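Local coordinates for protein NAD-dependent dehydrogenase (Rhizobium meliloti, PDB 4Z0P) that reduces glyoxylate and hydroxypyruvate, using NADPH as the source of reducing equivalents, at residues Val10-Ile15 with Ser288-Leu293; Ala139-Gly144 with Thr194-Gly199; Gly163-Gly168 with Gly178-Asp183. All coordinates share one frame; numbering follows the deposited sequence.

Contact 1: Val10-Ile15 with Ser288-Leu293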
loop_
_atom_site.group_PDB
_atom_site.type_symbol
_atom_site.label_atom_id
_atom_site.label_comp_id
_atom_site.label_asym_id
_atom_site.label_seq_id
_atom_site.Cartn_x
_atom_site.Cartn_y
_atom_site.Cartn_z
ATOM N N VAL A 10 -35.456 1.525 1.340
ATOM C CA VAL A 10 -34.061 1.520 0.875
ATOM C C VAL A 10 -33.995 2.496 -0.317
ATOM O O VAL A 10 -34.629 2.284 -1.355
ATOM C CB VAL A 10 -33.605 0.105 0.473
ATOM C CG1 VAL A 10 -32.195 0.138 -0.114
ATOM C CG2 VAL A 10 -33.645 -0.830 1.683
ATOM N N ASP A 11 -33.242 3.588 -0.136
ATOM C CA ASP A 11 -33.052 4.601 -1.187
ATOM C C ASP A 11 -31.575 4.953 -1.256
ATOM O O ASP A 11 -31.145 5.996 -0.748
ATOM C CB ASP A 11 -33.901 5.842 -0.923
ATOM C CG ASP A 11 -33.886 6.813 -2.057
ATOM O OD1 ASP A 11 -33.435 6.499 -3.161
ATOM O OD2 ASP A 11 -34.348 7.939 -1.851
ATOM N N LEU A 12 -30.815 4.065 -1.896
ATOM C CA LEU A 12 -29.365 4.116 -1.901
ATOM C C LEU A 12 -28.819 4.273 -3.290
ATOM O O LEU A 12 -28.942 3.351 -4.092
ATOM C CB LEU A 12 -28.806 2.799 -1.349
ATOM C CG LEU A 12 -29.099 2.493 0.117
ATOM C CD1 LEU A 12 -28.650 1.074 0.467
ATOM C CD2 LEU A 12 -28.434 3.504 1.010
ATOM N N LYS A 13 -28.147 5.398 -3.556
ATOM C CA LYS A 13 -27.543 5.610 -4.859
ATOM C C LYS A 13 -26.162 4.968 -4.856
ATOM O O LYS A 13 -25.150 5.653 -4.834
ATOM C CB LYS A 13 -27.481 7.094 -5.210
ATOM C CG LYS A 13 -27.117 7.411 -6.641
ATOM C CD LYS A 13 -27.686 8.774 -7.052
ATOM C CE LYS A 13 -27.172 9.247 -8.406
ATOM N NZ LYS A 13 -25.871 9.963 -8.297
ATOM N N PHE A 14 -26.154 3.639 -4.850
ATOM C CA PHE A 14 -24.957 2.816 -4.902
ATOM C C PHE A 14 -25.020 2.060 -6.232
ATOM O O PHE A 14 -25.992 2.181 -6.986
ATOM C CB PHE A 14 -24.981 1.771 -3.777
ATOM C CG PHE A 14 -24.797 2.313 -2.387
ATOM C CD1 PHE A 14 -24.342 3.604 -2.119
ATOM C CD2 PHE A 14 -25.037 1.464 -1.319
ATOM C CE1 PHE A 14 -24.166 4.027 -0.809
ATOM C CE2 PHE A 14 -24.866 1.894 -0.020
ATOM C CZ PHE A 14 -24.452 3.170 0.238
ATOM N N ILE A 15 -24.013 1.236 -6.499
ATOM C CA ILE A 15 -24.046 0.360 -7.685
ATOM C C ILE A 15 -25.279 -0.551 -7.582
ATOM O O ILE A 15 -25.440 -1.283 -6.588
ATOM C CB ILE A 15 -22.724 -0.438 -7.815
ATOM C CG1 ILE A 15 -21.576 0.519 -8.156
ATOM C CG2 ILE A 15 -22.837 -1.502 -8.891
ATOM C CD1 ILE A 15 -20.189 -0.041 -7.914
ATOM N N SER A 288 -19.365 1.357 0.657
ATOM C CA SER A 288 -20.238 0.700 1.633
ATOM C C SER A 288 -20.598 -0.718 1.131
ATOM O O SER A 288 -21.171 -0.877 0.057
ATOM C CB SER A 288 -21.520 1.521 1.848
ATOM O OG SER A 288 -21.264 2.715 2.561
ATOM N N ASP A 289 -20.242 -1.715 1.925
ATOM C CA ASP A 289 -20.631 -3.100 1.714
ATOM C C ASP A 289 -22.105 -3.168 2.074
ATOM O O ASP A 289 -22.463 -2.999 3.236
ATOM C CB ASP A 289 -19.766 -3.987 2.637
ATOM C CG ASP A 289 -20.095 -5.455 2.567
ATOM O OD1 ASP A 289 -21.273 -5.833 2.390
ATOM O OD2 ASP A 289 -19.158 -6.267 2.736
ATOM N N VAL A 290 -22.957 -3.384 1.077
ATOM C CA VAL A 290 -24.402 -3.246 1.287
ATOM C C VAL A 290 -24.902 -4.344 2.203
ATOM O O VAL A 290 -25.767 -4.102 3.057
ATOM C CB VAL A 290 -25.213 -3.191 -0.030
ATOM C CG1 VAL A 290 -26.671 -2.853 0.267
ATOM C CG2 VAL A 290 -24.632 -2.125 -0.944
ATOM N N ARG A 291 -24.360 -5.552 2.083
ATOM C CA ARG A 291 -24.753 -6.603 3.042
ATOM C C ARG A 291 -24.451 -6.154 4.487
ATOM O O ARG A 291 -25.268 -6.308 5.377
ATOM C CB ARG A 291 -24.033 -7.920 2.729
ATOM C CG ARG A 291 -24.507 -9.119 3.538
ATOM C CD ARG A 291 -23.840 -10.414 3.071
ATOM N N ALA A 292 -23.240 -5.643 4.714
ATOM C CA ALA A 292 -22.826 -5.205 6.041
ATOM C C ALA A 292 -23.682 -4.021 6.533
ATOM O O ALA A 292 -24.035 -3.958 7.707
ATOM C CB ALA A 292 -21.325 -4.856 6.055
ATOM N N LEU A 293 -24.004 -3.100 5.631
ATOM C CA LEU A 293 -24.919 -2.004 5.920
ATOM C C LEU A 293 -26.262 -2.509 6.422
ATOM O O LEU A 293 -26.751 -2.056 7.461
ATOM C CB LEU A 293 -25.103 -1.135 4.678
ATOM C CG LEU A 293 -26.082 0.027 4.828
ATOM C CD1 LEU A 293 -25.641 1.035 5.883
ATOM C CD2 LEU A 293 -26.238 0.665 3.445
#
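Phe14 meets Ser288, Val290 and Leu293 through three neighbouring ring atoms, CD2, CE2 and CZ. Its side chain leaves the backbone toward 288-293, with CG anti to the carbonyl carbon, beside the backbone N (chi1 -70°). CD2 lies 3.6 Å from Val290 CG2, CZ lies 3.7 Å from Ser288 CB, and CE2 lies 3.9 Å from Leu293 CD2, the last arriving at the ring edge near its plane. Within its own segment Leu12 covers part of one face, with CB 4.0 Å above the ring plane and toward the rim. Leu12 then meets Leu293 tip to tip, CD1 to CD2 at 3.9 Å. An inverse gamma turn centred on Lys13 separates the two apolar residues of segment 10-15 that point toward the helix start. Asp289, which points away from 10-15, is the N-cap of helix 290-305: its OD1 accepts from Ala292 N at 3.1 Å, the N-H arriving from above the carboxylate plane. Ser288 OG is hydrogen-bonded to Gly73 O, and the Phe14 ring also meets that of Trp54, a residue of the oxalate pocket. An alanine in place of Phe14 would probably leave Ser288 CB, Val290 CG2 and Leu293 CD2 facing a gap where the ring had been. With no hydrogen bond between the two segments, their contact rests on apolar packing, which sets the end of strand 8-12 and the loop after it against the start of helix 290-305. Ser288, whose side chain lies about 4 Å from a bound oxalate, brings this packing to the edge of the oxalate site.

Contact 2: Ala139-Gly144 with Thr194-Gly199; sequences ADVTVG and TDFLVG
Asp195 takes hold of the start of strand 142-146 through its carboxylate: OD2 accepts from Thr142 N at 2.8 Å in a nearly straight bond (177° at the hydrogen), met on its anti side. Water 1 donates to the same OD2 and to Asp140 O, so the oxygen is gripped twice. Thr142 O in turn accepts from two successive amides, Asp195 N at 2.9 Å and Phe196 N at 3.1 Å, the first bond being the more bent. Beyond it the regular parallel ladder runs on, with Gly144 N giving to Phe196 O and Val198 N giving to Gly144 O, each at 2.9 Å. Gly144 has Thr194 against it: OG1 stands 3.6 Å from Gly144 CA while bonded to Phe190 O, and a side chain on Gly144 would collide with that hydroxyl. On the face bearing Val143 and Phe196, Val141 sets CG1, anti to its backbone N (chi1 170°), over the centre of the Phe196 ring. This CH-pi contact, 3.6 Å from Val141 CG1 to the ring centroid, lies only 4° off the normal. Farther along, Val143 CG1 packs on Val198 CG2 at 3.7 Å. The aspartate thus supplies an acceptor to an amide where the two strands begin to pair; beyond it the parallel ladder and the apolar face covered by helix 97-115 together hold these central strands of the nucleotide-binding sheet.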
loop_
_atom_site.group_PDB
_atom_site.type_symbol
_atom_site.label_atom_id
_atom_site.label_comp_id
_atom_site.label_asym_id
_atom_site.label_seq_id
_atom_site.Cartn_x
_atom_site.Cartn_y
_atom_site.Cartn_z
ATOM N N ALA A 139 9.827 5.136 7.633
ATOM C CA ALA A 139 10.189 5.805 8.883
ATOM C C ALA A 139 10.798 7.204 8.688
ATOM O O ALA A 139 10.822 8.010 9.614
ATOM C CB ALA A 139 11.125 4.931 9.717
ATOM N N ASP A 140 11.258 7.497 7.484
ATOM C CA ASP A 140 11.784 8.829 7.110
ATOM C C ASP A 140 10.687 9.864 6.829
ATOM O O ASP A 140 11.000 11.042 6.646
ATOM C CB ASP A 140 12.651 8.720 5.850
ATOM C CG ASP A 140 13.885 7.844 6.041
ATOM O OD1 ASP A 140 14.466 7.842 7.155
ATOM O OD2 ASP A 140 14.295 7.166 5.051
ATOM N N VAL A 141 9.428 9.425 6.773
ATOM C CA VAL A 141 8.265 10.268 6.426
ATOM C C VAL A 141 7.317 10.331 7.612
ATOM O O VAL A 141 6.969 9.306 8.210
ATOM C CB VAL A 141 7.533 9.697 5.206
ATOM C CG1 VAL A 141 6.173 10.395 4.940
ATOM C CG2 VAL A 141 8.444 9.798 3.990
ATOM N N THR A 142 6.886 11.547 7.929
ATOM C CA THR A 142 5.834 11.746 8.924
ATOM C C THR A 142 4.507 11.947 8.206
ATOM O O THR A 142 4.347 12.893 7.409
ATOM C CB THR A 142 6.135 12.937 9.846
ATOM O OG1 THR A 142 7.316 12.643 10.615
ATOM C CG2 THR A 142 4.983 13.151 10.804
ATOM N N VAL A 143 3.580 11.038 8.463
ATOM C CA VAL A 143 2.193 11.165 7.983
ATOM C C VAL A 143 1.399 11.826 9.088
ATOM O O VAL A 143 1.405 11.363 10.240
ATOM C CB VAL A 143 1.560 9.811 7.632
ATOM C CG1 VAL A 143 0.137 10.003 7.104
ATOM C CG2 VAL A 143 2.419 9.054 6.615
ATOM N N GLY A 144 0.723 12.906 8.743
ATOM C CA GLY A 144 -0.093 13.634 9.702
ATOM C C GLY A 144 -1.540 13.506 9.282
ATOM O O GLY A 144 -1.875 13.891 8.170
ATOM N N THR A 194 4.526 17.645 9.426
ATOM C CA THR A 194 3.865 16.717 8.538
ATOM C C THR A 194 4.434 16.779 7.132
ATOM O O THR A 194 4.451 17.829 6.526
ATOM C CB THR A 194 2.348 16.983 8.514
ATOM O OG1 THR A 194 1.831 16.682 9.814
ATOM C CG2 THR A 194 1.656 16.102 7.470
ATOM N N ASP A 195 4.870 15.628 6.622
ATOM C CA ASP A 195 5.284 15.477 5.224
ATOM C C ASP A 195 4.148 15.063 4.300
ATOM O O ASP A 195 4.027 15.579 3.191
ATOM C CB ASP A 195 6.406 14.429 5.102
ATOM C CG ASP A 195 7.623 14.741 5.963
ATOM O OD1 ASP A 195 8.128 15.891 5.882
ATOM O OD2 ASP A 195 8.096 13.833 6.735
ATOM N N PHE A 196 3.373 14.066 4.713
ATOM C CA PHE A 196 2.184 13.615 3.979
ATOM C C PHE A 196 0.975 13.942 4.844
ATOM O O PHE A 196 0.791 13.336 5.896
ATOM C CB PHE A 196 2.163 12.092 3.752
ATOM C CG PHE A 196 3.210 11.531 2.803
ATOM C CD1 PHE A 196 4.192 12.304 2.187
ATOM C CD2 PHE A 196 3.214 10.153 2.566
ATOM C CE1 PHE A 196 5.126 11.715 1.330
ATOM C CE2 PHE A 196 4.159 9.565 1.727
ATOM C CZ PHE A 196 5.112 10.346 1.116
ATOM N N LEU A 197 0.138 14.871 4.375
ATOM C CA LEU A 197 -1.079 15.251 5.080
ATOM C C LEU A 197 -2.238 14.418 4.584
ATOM O O LEU A 197 -2.515 14.423 3.385
ATOM C CB LEU A 197 -1.384 16.730 4.843
ATOM C CG LEU A 197 -2.653 17.260 5.534
ATOM C CD1 LEU A 197 -2.533 17.164 7.036
ATOM C CD2 LEU A 197 -2.918 18.695 5.134
ATOM N N VAL A 198 -2.937 13.752 5.500
ATOM C CA VAL A 198 -4.107 12.931 5.183
ATOM C C VAL A 198 -5.334 13.548 5.830
ATOM O O VAL A 198 -5.383 13.711 7.054
ATOM C CB VAL A 198 -3.961 11.495 5.703
ATOM C CG1 VAL A 198 -5.236 10.675 5.482
ATOM C CG2 VAL A 198 -2.802 10.800 4.982
ATOM N N GLY A 199 -6.328 13.869 5.010
ATOM C CA GLY A 199 -7.606 14.376 5.487
ATOM C C GLY A 199 -8.660 13.271 5.638
ATOM O O GLY A 199 -9.054 12.638 4.660
HETATM O O HOH W 1 10.353 13.491 7.968
#

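Contact 3: Gly163-Gly168 with Gly178-Asp183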
loop_
_atom_site.group_PDB
_atom_site.type_symbol
_atom_site.label_atom_id
_atom_site.label_comp_id
_atom_site.label_asym_id
_atom_site.label_seq_id
_atom_site.Cartn_x
_atom_site.Cartn_y
_atom_site.Cartn_z
ATOM N N GLY A 163 5.598 1.196 9.238
ATOM C CA GLY A 163 6.869 1.877 9.485
ATOM C C GLY A 163 6.818 3.398 9.416
ATOM O O GLY A 163 7.793 4.049 9.776
ATOM N N PHE A 164 5.716 3.993 8.938
ATOM C CA PHE A 164 5.627 5.447 8.915
ATOM C C PHE A 164 5.668 6.037 10.316
ATOM O O PHE A 164 5.210 5.426 11.284
ATOM C CB PHE A 164 4.341 5.920 8.233
ATOM C CG PHE A 164 4.312 5.689 6.741
ATOM C CD1 PHE A 164 4.924 6.591 5.890
ATOM C CD2 PHE A 164 3.648 4.588 6.197
ATOM C CE1 PHE A 164 4.919 6.393 4.515
ATOM C CE2 PHE A 164 3.636 4.390 4.816
ATOM C CZ PHE A 164 4.264 5.293 3.976
ATOM N N LYS A 165 6.240 7.232 10.427
ATOM C CA LYS A 165 6.011 8.054 11.611
ATOM C C LYS A 165 4.639 8.648 11.439
ATOM O O LYS A 165 4.340 9.199 10.377
ATOM C CB LYS A 165 7.091 9.138 11.721
ATOM C CG LYS A 165 6.908 10.076 12.901
ATOM C CD LYS A 165 7.525 9.524 14.178
ATOM C CE LYS A 165 7.324 10.484 15.338
ATOM N NZ LYS A 165 5.892 10.600 15.717
ATOM N N VAL A 166 3.812 8.594 12.470
ATOM C CA VAL A 166 2.431 9.057 12.340
ATOM C C VAL A 166 2.082 9.966 13.482
ATOM O O VAL A 166 2.358 9.652 14.638
ATOM C CB VAL A 166 1.434 7.870 12.300
ATOM C CG1 VAL A 166 0.030 8.394 12.070
ATOM C CG2 VAL A 166 1.794 6.876 11.210
ATOM N N ILE A 167 1.454 11.081 13.148
ATOM C CA ILE A 167 0.870 11.966 14.142
ATOM C C ILE A 167 -0.562 12.298 13.722
ATOM O O ILE A 167 -0.900 12.222 12.551
ATOM C CB ILE A 167 1.706 13.258 14.340
ATOM C CG1 ILE A 167 1.843 14.062 13.027
ATOM C CG2 ILE A 167 3.071 12.902 14.890
ATOM C CD1 ILE A 167 2.649 15.339 13.137
ATOM N N GLY A 168 -1.359 12.738 14.691
ATOM C CA GLY A 168 -2.780 13.013 14.454
ATOM C C GLY A 168 -3.233 14.344 15.017
ATOM O O GLY A 168 -2.654 14.848 15.977
ATOM N N GLY A 178 1.470 4.711 20.237
ATOM C CA GLY A 178 2.367 4.818 19.078
ATOM C C GLY A 178 2.094 5.966 18.113
ATOM O O GLY A 178 2.745 6.057 17.055
ATOM N N VAL A 179 1.138 6.833 18.467
ATOM C CA VAL A 179 0.724 7.964 17.631
ATOM C C VAL A 179 0.559 9.202 18.521
ATOM O O VAL A 179 -0.379 9.286 19.304
ATOM C CB VAL A 179 -0.614 7.676 16.914
ATOM C CG1 VAL A 179 -1.076 8.896 16.120
ATOM C CG2 VAL A 179 -0.480 6.467 15.983
ATOM N N GLU A 180 1.462 10.166 18.373
ATOM C CA GLU A 180 1.341 11.425 19.083
ATOM C C GLU A 180 0.170 12.176 18.470
ATOM O O GLU A 180 0.039 12.210 17.241
ATOM C CB GLU A 180 2.573 12.298 18.912
ATOM C CG GLU A 180 3.875 11.701 19.404
ATOM C CD GLU A 180 5.040 12.474 18.853
ATOM O OE1 GLU A 180 5.157 13.654 19.251
ATOM O OE2 GLU A 180 5.780 11.935 17.986
ATOM N N THR A 181 -0.673 12.749 19.310
ATOM C CA THR A 181 -1.808 13.523 18.836
ATOM C C THR A 181 -1.803 14.945 19.365
ATOM O O THR A 181 -1.200 15.245 20.415
ATOM C CB THR A 181 -3.137 12.860 19.218
ATOM O OG1 THR A 181 -3.223 12.775 20.638
ATOM C CG2 THR A 181 -3.231 11.484 18.631
ATOM N N TYR A 182 -2.489 15.808 18.625
ATOM C CA TYR A 182 -2.585 17.224 18.876
ATOM C C TYR A 182 -4.048 17.609 18.929
ATOM O O TYR A 182 -4.855 17.038 18.214
ATOM C CB TYR A 182 -1.932 18.013 17.735
ATOM C CG TYR A 182 -0.418 17.876 17.656
ATOM C CD1 TYR A 182 0.175 16.750 17.084
ATOM C CD2 TYR A 182 0.418 18.887 18.143
ATOM C CE1 TYR A 182 1.560 16.622 17.027
ATOM C CE2 TYR A 182 1.797 18.774 18.082
ATOM C CZ TYR A 182 2.368 17.657 17.510
ATOM O OH TYR A 182 3.736 17.550 17.459
ATOM N N ASP A 183 -4.386 18.585 19.779
ATOM C CA ASP A 183 -5.737 19.163 19.796
ATOM C C ASP A 183 -5.828 20.370 18.861
ATOM O O ASP A 183 -4.863 20.689 18.198
ATOM C CB ASP A 183 -6.176 19.514 21.216
ATOM C CG ASP A 183 -5.290 20.543 21.880
ATOM O OD1 ASP A 183 -4.487 21.221 21.209
ATOM O OD2 ASP A 183 -5.415 20.677 23.103
HETATM O O HOH W 2 3.882 9.501 16.816
HETATM O O HOH W 3 4.466 6.749 14.666
#
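Lys165 NZ is gripped by Glu180 OE2 at 2.6 Å, in a hydrogen-bonded salt bridge, and by water 2. The lysine chain starts with CG anti to the backbone N (chi1 178°), then bends at chi2 and chi4, and the ammonium reaches OE2 on its anti side. The other carboxylate oxygen, OE1, forms a salt bridge with Arg193, whose NH1 also bonds Tyr182 OH; the glutamate probably offsets the repulsion between the nearby lysine and arginine charges. Water 2 also donates to Val166 O at 2.7 Å and accepts from Glu180 N at 3.0 Å. It thereby bridges the strands where Val166 O and Glu180 N stand 3.9 Å apart, while water 3 links Val166 N to Gly178 O. Direct pairing follows: Gly168 N gives to Glu180 O at 3.0 Å, and Tyr182 N gives to Gly168 O at 2.8 Å in a more bent bond. The same carbonyl oxygen lies in the plane of the Tyr182 ring, at its edge near CD1. Side chains pack more loosely, Ile167 CD1 lying 4.2 Å from Tyr182 CE1 on the face under helix 187-193. On the other face, Val166 CG1 and Val179 CG1 sit at a similar spacing, with helix 150-161 over both valines. Two parallel strands, zipped at one end by water and at the other by amide bonds, form the outer margin of a Rossmann-type sheet. The loop joining them carries Ser172 and Arg174, which bind NADPH.

Contacts 2 and 3 share the seven-stranded parallel sheet of the nucleotide-binding domain, their centres 9 Å apart. Strands 142-146 and 165-169 are neighbours, so the order 180-182, 165-169, 142-146, 196-199 runs unbroken from the edge inward through both. Contact 1 belongs to the other lobe, built on a separate five-stranded parallel sheet. It lies across the chain's centre, about 32 Å from contact 2 and 33 Å from contact 3, measured between centres. Along the chain the three are nested: contact 3 inside contact 2, and both inside contact 1. Helix 290-305 thus returns to the N-terminal lobe after the coenzyme-binding sheet, with NADPH and one bound oxalate, that near Trp54, Arg235 and His283, between the lobes.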